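PDB 4TQJ: lectin 2 from Agrocybe aegerita, which recognises N-acetylglucosamine at the non-reducing end of glycans, as a fungal sugar-binding protein with a beta-propeller fold. Local coordinates for residues A233-D238 with R285-L290. The protein carries 1 engineered substitution. Numbering follows the deposited sequence.
Sequences ADLTGD and RFIADL
Ile287 makes a small, wholly apolar contact with Ala233 and Leu235, between strand 285-288 and the end of strand 230-233 with the loop that follows it; the two strands are the first of successive four-stranded antiparallel sheets, consistent with neighbouring blades of a beta-propeller. Strand 285-288 lends the isoleucine, while Leu235 stands in the loop that leads to strand 242-246. One methyl does all the touching: Ile287 CG2 lies 3.7 Å from Ala233 CB and 4.2 Å from Leu235 CD2. It is put there by a side chain whose CG2 is anti to the backbone N, CG1 being turned back beside that nitrogen (chi1 -56°). Leu235 reaches over with one branch, its side chain running at about a right angle to that of Ile287, and both rest on Ile244 of strand 242-246. Asp234 folds the loop that carries Leu235 into an Asx turn, OD1 accepting from Thr236 N at 3.0 Å; a further bond from Gly237 N at 2.9 Å completes an Asx motif, both donors approaching over the same face of the carboxylate, while OD2 takes Gly239 N and the amino group of Thr1. No hydrogen bond links residues 233-238 to 285-290, although Asp234 is tied through its backbone to Gly296. With just 85 Å² buried and only methyl groups meeting, the contact is sparse and nondirectional; the polar bonds of Asp234 would hold the loop that presents Leu235.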
# COMPACT_ATOMS: atom_id res chain seq x y z
N ALA A 233 -18.17 -17.53 -5.12
CA ALA A 233 -16.85 -17.20 -5.64
C ALA A 233 -16.86 -17.36 -7.13
O ALA A 233 -17.55 -18.23 -7.65
CB ALA A 233 -15.79 -18.13 -5.01
N ASP A 234 -16.10 -16.53 -7.84
CA ASP A 234 -15.99 -16.67 -9.27
C ASP A 234 -15.11 -17.86 -9.61
O ASP A 234 -13.91 -17.83 -9.35
CB ASP A 234 -15.40 -15.41 -9.90
CG ASP A 234 -15.48 -15.44 -11.40
OD1 ASP A 234 -16.05 -16.41 -11.95
OD2 ASP A 234 -15.00 -14.47 -12.04
N LEU A 235 -15.72 -18.88 -10.21
CA LEU A 235 -15.04 -20.11 -10.61
C LEU A 235 -14.84 -20.20 -12.13
O LEU A 235 -14.31 -21.19 -12.63
CB LEU A 235 -15.85 -21.33 -10.14
CG LEU A 235 -16.17 -21.35 -8.64
CD1 LEU A 235 -16.94 -22.63 -8.26
CD2 LEU A 235 -14.92 -21.21 -7.80
N THR A 236 -15.29 -19.19 -12.87
CA THR A 236 -15.16 -19.23 -14.33
C THR A 236 -14.37 -18.05 -14.90
O THR A 236 -13.98 -18.07 -16.06
CB THR A 236 -16.52 -19.22 -15.00
OG1 THR A 236 -17.20 -18.00 -14.65
CG2 THR A 236 -17.33 -20.43 -14.53
N GLY A 237 -14.13 -17.04 -14.08
CA GLY A 237 -13.38 -15.89 -14.56
C GLY A 237 -14.20 -14.83 -15.24
O GLY A 237 -13.65 -13.82 -15.67
N ASP A 238 -15.52 -15.02 -15.32
CA ASP A 238 -16.40 -14.02 -15.94
C ASP A 238 -16.72 -12.85 -15.01
O ASP A 238 -17.46 -11.94 -15.39
CB ASP A 238 -17.70 -14.64 -16.45
CG ASP A 238 -18.73 -14.85 -15.35
OD1 ASP A 238 -18.38 -14.87 -14.16
OD2 ASP A 238 -19.92 -15.01 -15.69
N ARG A 285 -11.96 -25.27 5.43
CA ARG A 285 -11.90 -25.23 3.97
C ARG A 285 -12.09 -23.81 3.42
O ARG A 285 -12.74 -22.97 4.04
CB ARG A 285 -12.89 -26.23 3.37
CG ARG A 285 -12.34 -27.69 3.33
CD ARG A 285 -13.41 -28.75 3.63
NE ARG A 285 -13.94 -28.65 4.99
CZ ARG A 285 -15.03 -29.29 5.43
NH1 ARG A 285 -15.71 -30.09 4.61
NH2 ARG A 285 -15.44 -29.13 6.67
N PHE A 286 -11.49 -23.52 2.26
CA PHE A 286 -11.53 -22.18 1.68
C PHE A 286 -11.59 -22.27 0.16
O PHE A 286 -11.14 -23.25 -0.44
CB PHE A 286 -10.27 -21.36 2.02
CG PHE A 286 -9.99 -21.20 3.49
CD1 PHE A 286 -10.27 -20.01 4.14
CD2 PHE A 286 -9.41 -22.24 4.22
CE1 PHE A 286 -10.00 -19.85 5.51
CE2 PHE A 286 -9.14 -22.10 5.56
CZ PHE A 286 -9.44 -20.90 6.22
N ILE A 287 -12.13 -21.23 -0.46
CA ILE A 287 -11.98 -21.04 -1.89
C ILE A 287 -11.08 -19.82 -2.02
O ILE A 287 -11.33 -18.78 -1.42
CB ILE A 287 -13.32 -20.74 -2.60
CG1 ILE A 287 -14.35 -21.84 -2.31
CG2 ILE A 287 -13.08 -20.55 -4.10
CD1 ILE A 287 -13.83 -23.24 -2.60
N ALA A 288 -10.00 -19.96 -2.78
CA ALA A 288 -9.08 -18.85 -3.00
C ALA A 288 -8.41 -19.04 -4.35
O ALA A 288 -8.34 -20.16 -4.85
CB ALA A 288 -8.05 -18.79 -1.89
N ASP A 289 -7.91 -17.95 -4.94
CA ASP A 289 -7.25 -18.06 -6.24
C ASP A 289 -5.78 -18.43 -6.05
O ASP A 289 -4.98 -17.58 -5.66
CB ASP A 289 -7.37 -16.77 -7.06
CG ASP A 289 -6.76 -16.91 -8.45
OD1 ASP A 289 -6.25 -18.00 -8.76
OD2 ASP A 289 -6.81 -15.95 -9.24
N LEU A 290 -5.44 -19.69 -6.29
CA LEU A 290 -4.08 -20.14 -6.04
C LEU A 290 -3.21 -20.09 -7.28
O LEU A 290 -2.04 -20.46 -7.23
CB LEU A 290 -4.05 -21.55 -5.42
CG LEU A 290 -4.05 -21.64 -3.89
CD1 LEU A 290 -5.28 -20.97 -3.26
CD2 LEU A 290 -3.96 -23.10 -3.46